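PDB 6SER: START domain-containing protein 10 from Homo sapiens, which binds phosphatidylcholine and phosphatidylethanolamine and transfers them between membranes, favouring a palmitoyl or stearoyl chain at sn-1 and an unsaturated chain at sn-2. Local coordinates for residues H66-R71 with S203-A208; F103-L108 with D129-R134. All coordinates share one frame; numbering follows the deposited sequence.

Contact 1. Residues H66-R71 with S203-A208; sequences HKIKCR and SSQFLA
I68 meets S204 and Q205 in the tighter half of this strand-to-helix contact. I68 CG1 lies 3.5 Å from S204 OG. I68 CD1 lies 4.1 Å from Q205 NE2. With chi1 at -54°, CG1 of I68 lies beside its own backbone N, and the closest approaches come from this branch. The side chains of I68 and Q205 cross at about a right angle. S204 OG bonds weakly to the carbonyls of V200 and N201, which turns it back to its own helix. Its touch on I68 CG1 is van der Waals. Q205 OE1 has a weak hydrogen bond to T46.

The other half is looser. C70 SG and A208 CB are 4.3 Å apart, an apolar touch. F206 and L207 are exposed to solvent.

Strand 68-71 and helix 203-208 run almost parallel, 5° apart, with their axes 9.4 Å apart. The helix is part of 197-227, probably the C-terminal helix that covers the lipid cavity in START domains. Glycol molecules, probably from crystallisation, lie near S204 and A208, consistent with such a cavity. Beneath the helix, strand 68-74 pairs with strands 52-57 and 181-190, and Q205 also touches V56.

Contact 2. Residues F103-L108 with D129-R134; sequences FDIARL and DVITLR
D104 and R134 form a salt bridge across the curled, mostly antiparallel sheet of the START domain. Their strands, 99-109 and 127-139, are not direct neighbours; both pair with strand 112-119. R134 grips the carboxylate end-on with NH1 and NH2. R134 NH1 bonds to D104 OD2 at 3.1 Å, in the guanidinium plane and on the syn lone pair. R134 NH2 reaches D104 OD1, also at 3.1 Å, on the syn side but 22° out of the carboxylate plane. A weak third bond runs from NH1 to OD1. The two flat groups are nearly coplanar, 15° apart. A bend at chi3 of R134 (78°) turns the guanidinium to meet D104.

R134 NH1 also makes a salt bridge to D113 OD2, its stronger partner, so D104 and D113 share the guanidinium. D104 OD2 and D113 OD2 lie close, and R134 probably offsets their like charges. Glycol molecules, probably from crystallisation, lie near R134 and D104, consistent with a pocket like the START lipid cavity.

A classic beta bulge lies next along strand 99-109, where I105 and A106 both face V114. I105 CD1 touches I131 CD1 at 4.0 Å. The chain then turns a corner at L108. L108 CD1 lies 3.5 Å from L133 CD1, closer than usual van der Waals contact. Both aliphatic pairs cross at about a right angle. L133 is also backed by Y148 and P25.

Overall arrangement
From the N terminus the chain forms helix 27-38 and strands 43-49 and 52-57 before strand 68-74, the strand side of contact 1. Helices 79-87 and 89-95 follow. Strands 99-109, 112-119 and 127-139 come next, and contact 2 closes a short loop of 20 residues between the first and third of them. The chain then adds strands 142-151, 161-175 and 181-190 before helix 197-227 returns to strand 68-74. There contact 1 closes a loop of 131 residues, with contact 2 nested inside it. Contact 1 ties helix to sheet; contact 2 ties strand to strand. Both reach the same sheet on opposite sides of the chain's centre, their own centres 23 Å apart.

Contact 1. Residues H66-R71 with S203-A208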
loop_
_atom_site.group_PDB
_atom_site.type_symbol
_atom_site.label_atom_id
_atom_site.label_comp_id
_atom_site.label_asym_id
_atom_site.label_seq_id
_atom_site.Cartn_x
_atom_site.Cartn_y
_atom_site.Cartn_z
ATOM N N HIS A 66 -2.471 12.409 -9.962
ATOM C CA HIS A 66 -2.965 12.956 -8.708
ATOM C C HIS A 66 -2.815 11.950 -7.576
ATOM O O HIS A 66 -2.995 10.743 -7.767
ATOM C CB HIS A 66 -4.431 13.371 -8.848
ATOM C CG HIS A 66 -4.645 14.477 -9.832
ATOM N ND1 HIS A 66 -3.651 15.372 -10.171
ATOM C CD2 HIS A 66 -5.733 14.829 -10.559
ATOM C CE1 HIS A 66 -4.118 16.231 -11.059
ATOM N NE2 HIS A 66 -5.378 15.922 -11.313
ATOM N N LYS A 67 -2.462 12.459 -6.400
ATOM C CA LYS A 67 -2.541 11.666 -5.185
ATOM C C LYS A 67 -4.001 11.452 -4.804
ATOM O O LYS A 67 -4.826 12.361 -4.913
ATOM C CB LYS A 67 -1.791 12.357 -4.050
ATOM C CG LYS A 67 -0.381 12.787 -4.427
ATOM C CD LYS A 67 0.367 13.400 -3.239
ATOM C CE LYS A 67 0.813 12.322 -2.259
ATOM N NZ LYS A 67 2.301 12.223 -2.154
ATOM N N ILE A 68 -4.315 10.234 -4.368
ATOM C CA ILE A 68 -5.668 9.819 -4.013
ATOM C C ILE A 68 -5.674 9.452 -2.536
ATOM O O ILE A 68 -4.699 8.891 -2.026
ATOM C CB ILE A 68 -6.134 8.624 -4.877
ATOM C CG1 ILE A 68 -5.981 8.947 -6.365
ATOM C CG2 ILE A 68 -7.571 8.223 -4.558
ATOM C CD1 ILE A 68 -6.634 10.257 -6.797
ATOM N N LYS A 69 -6.767 9.772 -1.852
ATOM C CA LYS A 69 -6.933 9.460 -0.439
ATOM C C LYS A 69 -8.306 8.838 -0.242
ATOM O O LYS A 69 -9.304 9.361 -0.747
ATOM C CB LYS A 69 -6.787 10.710 0.433
ATOM C CG LYS A 69 -6.981 10.435 1.912
ATOM C CD LYS A 69 -7.239 11.702 2.713
ATOM C CE LYS A 69 -6.072 12.658 2.644
ATOM N NZ LYS A 69 -6.285 13.777 3.594
ATOM N N CYS A 70 -8.367 7.719 0.468
ATOM C CA CYS A 70 -9.642 7.053 0.711
ATOM C C CYS A 70 -9.726 6.634 2.173
ATOM O O CYS A 70 -8.850 5.921 2.672
ATOM C CB CYS A 70 -9.832 5.851 -0.221
ATOM S SG CYS A 70 -11.538 5.206 -0.217
ATOM N N ARG A 71 -10.786 7.073 2.844
ATOM C CA ARG A 71 -10.990 6.865 4.269
ATOM C C ARG A 71 -12.217 5.987 4.474
ATOM O O ARG A 71 -13.243 6.174 3.810
ATOM C CB ARG A 71 -11.159 8.213 4.978
ATOM C CG ARG A 71 -11.218 8.177 6.484
ATOM C CD ARG A 71 -11.176 9.595 7.039
ATOM N NE ARG A 71 -11.352 9.661 8.488
ATOM C CZ ARG A 71 -12.527 9.567 9.107
ATOM N NH1 ARG A 71 -13.638 9.381 8.403
ATOM N NH2 ARG A 71 -12.594 9.651 10.432
ATOM N N SER A 203 -9.981 6.526 -12.978
ATOM C CA SER A 203 -10.196 5.114 -12.686
ATOM C C SER A 203 -9.930 4.799 -11.216
ATOM O O SER A 203 -10.760 4.177 -10.541
ATOM C CB SER A 203 -9.296 4.268 -13.585
ATOM O OG SER A 203 -9.406 2.896 -13.257
ATOM N N SER A 204 -8.766 5.214 -10.705
ATOM C CA SER A 204 -8.431 4.912 -9.319
ATOM C C SER A 204 -9.399 5.584 -8.351
ATOM O O SER A 204 -9.673 5.048 -7.274
ATOM C CB SER A 204 -6.987 5.326 -9.029
ATOM O OG SER A 204 -6.862 6.729 -8.898
ATOM N N GLN A 205 -9.939 6.743 -8.723
ATOM C CA GLN A 205 -10.990 7.380 -7.934
ATOM C C GLN A 205 -12.265 6.553 -7.944
ATOM O O GLN A 205 -12.907 6.366 -6.902
ATOM C CB GLN A 205 -11.282 8.754 -8.509
ATOM C CG GLN A 205 -11.193 9.887 -7.565
ATOM C CD GLN A 205 -11.132 11.166 -8.339
ATOM O OE1 GLN A 205 -12.117 11.894 -8.438
ATOM N NE2 GLN A 205 -9.972 11.436 -8.936
ATOM N N PHE A 206 -12.645 6.058 -9.123
ATOM C CA PHE A 206 -13.925 5.382 -9.291
ATOM C C PHE A 206 -13.951 4.029 -8.594
ATOM O O PHE A 206 -14.998 3.614 -8.086
ATOM C CB PHE A 206 -14.217 5.225 -10.782
ATOM C CG PHE A 206 -15.509 4.526 -11.081
ATOM C CD1 PHE A 206 -15.527 3.171 -11.394
ATOM C CD2 PHE A 206 -16.707 5.225 -11.063
ATOM C CE1 PHE A 206 -16.718 2.524 -11.676
ATOM C CE2 PHE A 206 -17.902 4.587 -11.343
ATOM C CZ PHE A 206 -17.907 3.231 -11.649
ATOM N N LEU A 207 -12.829 3.324 -8.574
ATOM C CA LEU A 207 -12.780 1.980 -8.024
ATOM C C LEU A 207 -12.363 1.956 -6.561
ATOM O O LEU A 207 -12.514 0.917 -5.907
ATOM C CB LEU A 207 -11.812 1.121 -8.844
ATOM C CG LEU A 207 -12.190 0.881 -10.304
ATOM C CD1 LEU A 207 -11.021 0.236 -11.039
ATOM C CD2 LEU A 207 -13.430 0.006 -10.386
ATOM N N ALA A 208 -11.849 3.070 -6.045
ATOM C CA ALA A 208 -11.319 3.095 -4.685
ATOM C C ALA A 208 -12.332 2.647 -3.640
ATOM O O ALA A 208 -11.991 1.769 -2.830
ATOM C CB ALA A 208 -10.766 4.492 -4.375
#

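Contact 2. Residues F103-L108 with D129-R134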
loop_
_atom_site.group_PDB
_atom_site.type_symbol
_atom_site.label_atom_id
_atom_site.label_comp_id
_atom_site.label_asym_id
_atom_site.label_seq_id
_atom_site.Cartn_x
_atom_site.Cartn_y
_atom_site.Cartn_z
ATOM N N PHE A 103 5.009 -11.476 -2.915
ATOM C CA PHE A 103 5.874 -12.098 -1.919
ATOM C C PHE A 103 6.934 -11.094 -1.511
ATOM O O PHE A 103 7.284 -10.200 -2.285
ATOM C CB PHE A 103 6.542 -13.365 -2.464
ATOM C CG PHE A 103 7.238 -13.162 -3.780
ATOM C CD1 PHE A 103 8.553 -12.719 -3.831
ATOM C CD2 PHE A 103 6.568 -13.406 -4.976
ATOM C CE1 PHE A 103 9.193 -12.524 -5.060
ATOM C CE2 PHE A 103 7.196 -13.226 -6.201
ATOM C CZ PHE A 103 8.513 -12.781 -6.244
ATOM N N ASP A 104 7.442 -11.247 -0.295
ATOM C CA ASP A 104 8.570 -10.433 0.129
ATOM C C ASP A 104 9.854 -11.011 -0.438
ATOM O O ASP A 104 9.964 -12.217 -0.674
ATOM C CB ASP A 104 8.660 -10.361 1.653
ATOM C CG ASP A 104 7.635 -9.413 2.251
ATOM O OD1 ASP A 104 7.142 -8.528 1.516
ATOM O OD2 ASP A 104 7.330 -9.552 3.454
ATOM N N ILE A 105 10.825 -10.134 -0.657
ATOM C CA ILE A 105 12.099 -10.498 -1.265
ATOM C C ILE A 105 13.207 -10.571 -0.230
ATOM O O ILE A 105 13.989 -11.523 -0.200
ATOM C CB ILE A 105 12.453 -9.494 -2.384
ATOM C CG1 ILE A 105 11.438 -9.598 -3.531
ATOM C CG2 ILE A 105 13.908 -9.689 -2.851
ATOM C CD1 ILE A 105 11.586 -8.522 -4.586
ATOM N N ALA A 106 13.291 -9.559 0.623
ATOM C CA ALA A 106 14.362 -9.490 1.597
ATOM C C ALA A 106 13.973 -8.488 2.665
ATOM O O ALA A 106 13.081 -7.658 2.477
ATOM C CB ALA A 106 15.695 -9.101 0.944
ATOM N N ARG A 107 14.670 -8.570 3.780
ATOM C CA ARG A 107 14.453 -7.693 4.911
ATOM C C ARG A 107 15.593 -6.684 4.986
ATOM O O ARG A 107 16.750 -7.008 4.690
ATOM C CB ARG A 107 14.340 -8.522 6.195
ATOM C CG ARG A 107 14.698 -7.774 7.454
ATOM C CD ARG A 107 13.941 -8.315 8.661
ATOM N NE ARG A 107 13.983 -9.774 8.768
ATOM C CZ ARG A 107 15.007 -10.463 9.263
ATOM N NH1 ARG A 107 16.095 -9.830 9.684
ATOM N NH2 ARG A 107 14.947 -11.788 9.329
ATOM N N LEU A 108 15.260 -5.448 5.341
ATOM C CA LEU A 108 16.270 -4.418 5.571
ATOM C C LEU A 108 16.534 -4.221 7.056
ATOM O O LEU A 108 17.668 -4.368 7.518
ATOM C CB LEU A 108 15.830 -3.085 4.955
ATOM C CG LEU A 108 15.806 -2.987 3.440
ATOM C CD1 LEU A 108 14.884 -1.850 3.103
ATOM C CD2 LEU A 108 17.212 -2.733 2.873
ATOM N N ASP A 129 3.474 -4.885 -12.460
ATOM C CA ASP A 129 4.239 -5.330 -11.288
ATOM C C ASP A 129 4.968 -4.156 -10.659
ATOM O O ASP A 129 5.257 -3.254 -11.314
ATOM C CB ASP A 129 5.109 -6.549 -11.576
ATOM C CG ASP A 129 6.282 -6.381 -12.502
ATOM O OD1 ASP A 129 6.402 -5.379 -13.128
ATOM O OD2 ASP A 129 7.004 -7.270 -12.580
ATOM N N VAL A 130 5.241 -4.281 -9.395
ATOM C CA VAL A 130 5.969 -3.288 -8.595
ATOM C C VAL A 130 6.948 -3.969 -7.666
ATOM O O VAL A 130 6.707 -5.022 -7.223
ATOM C CB VAL A 130 5.033 -2.399 -7.772
ATOM C CG1 VAL A 130 4.339 -1.388 -8.617
ATOM C CG2 VAL A 130 4.042 -3.169 -6.954
ATOM N N ILE A 131 8.057 -3.303 -7.469
ATOM C CA ILE A 131 9.020 -3.644 -6.433
ATOM C C ILE A 131 9.027 -2.466 -5.478
ATOM O O ILE A 131 9.302 -1.338 -5.901
ATOM C CB ILE A 131 10.427 -3.863 -7.018
ATOM C CG1 ILE A 131 10.410 -4.897 -8.147
ATOM C CG2 ILE A 131 11.415 -4.234 -5.933
ATOM C CD1 ILE A 131 10.363 -6.282 -7.660
ATOM N N THR A 132 8.731 -2.707 -4.200
ATOM C CA THR A 132 8.572 -1.618 -3.244
ATOM C C THR A 132 9.374 -1.873 -1.975
ATOM O O THR A 132 9.561 -3.018 -1.557
ATOM C CB THR A 132 7.093 -1.407 -2.863
ATOM O OG1 THR A 132 6.545 -2.643 -2.395
ATOM C CG2 THR A 132 6.283 -0.925 -4.059
ATOM N N LEU A 133 9.849 -0.789 -1.368
ATOM C CA LEU A 133 10.356 -0.823 -0.007
ATOM C C LEU A 133 9.201 -0.474 0.923
ATOM O O LEU A 133 8.597 0.593 0.794
ATOM C CB LEU A 133 11.526 0.142 0.171
ATOM C CG LEU A 133 12.313 0.126 1.489
ATOM C CD1 LEU A 133 13.616 0.858 1.288
ATOM C CD2 LEU A 133 11.554 0.781 2.642
ATOM N N ARG A 134 8.886 -1.375 1.838
ATOM C CA ARG A 134 7.761 -1.234 2.750
ATOM C C ARG A 134 8.298 -1.073 4.162
ATOM O O ARG A 134 9.266 -1.744 4.539
ATOM C CB ARG A 134 6.838 -2.471 2.667
ATOM C CG ARG A 134 5.537 -2.365 3.444
ATOM C CD ARG A 134 4.586 -3.515 3.107
ATOM N NE ARG A 134 4.937 -4.776 3.770
ATOM C CZ ARG A 134 5.654 -5.757 3.216
ATOM N NH1 ARG A 134 5.908 -6.871 3.904
ATOM N NH2 ARG A 134 6.120 -5.633 1.978
#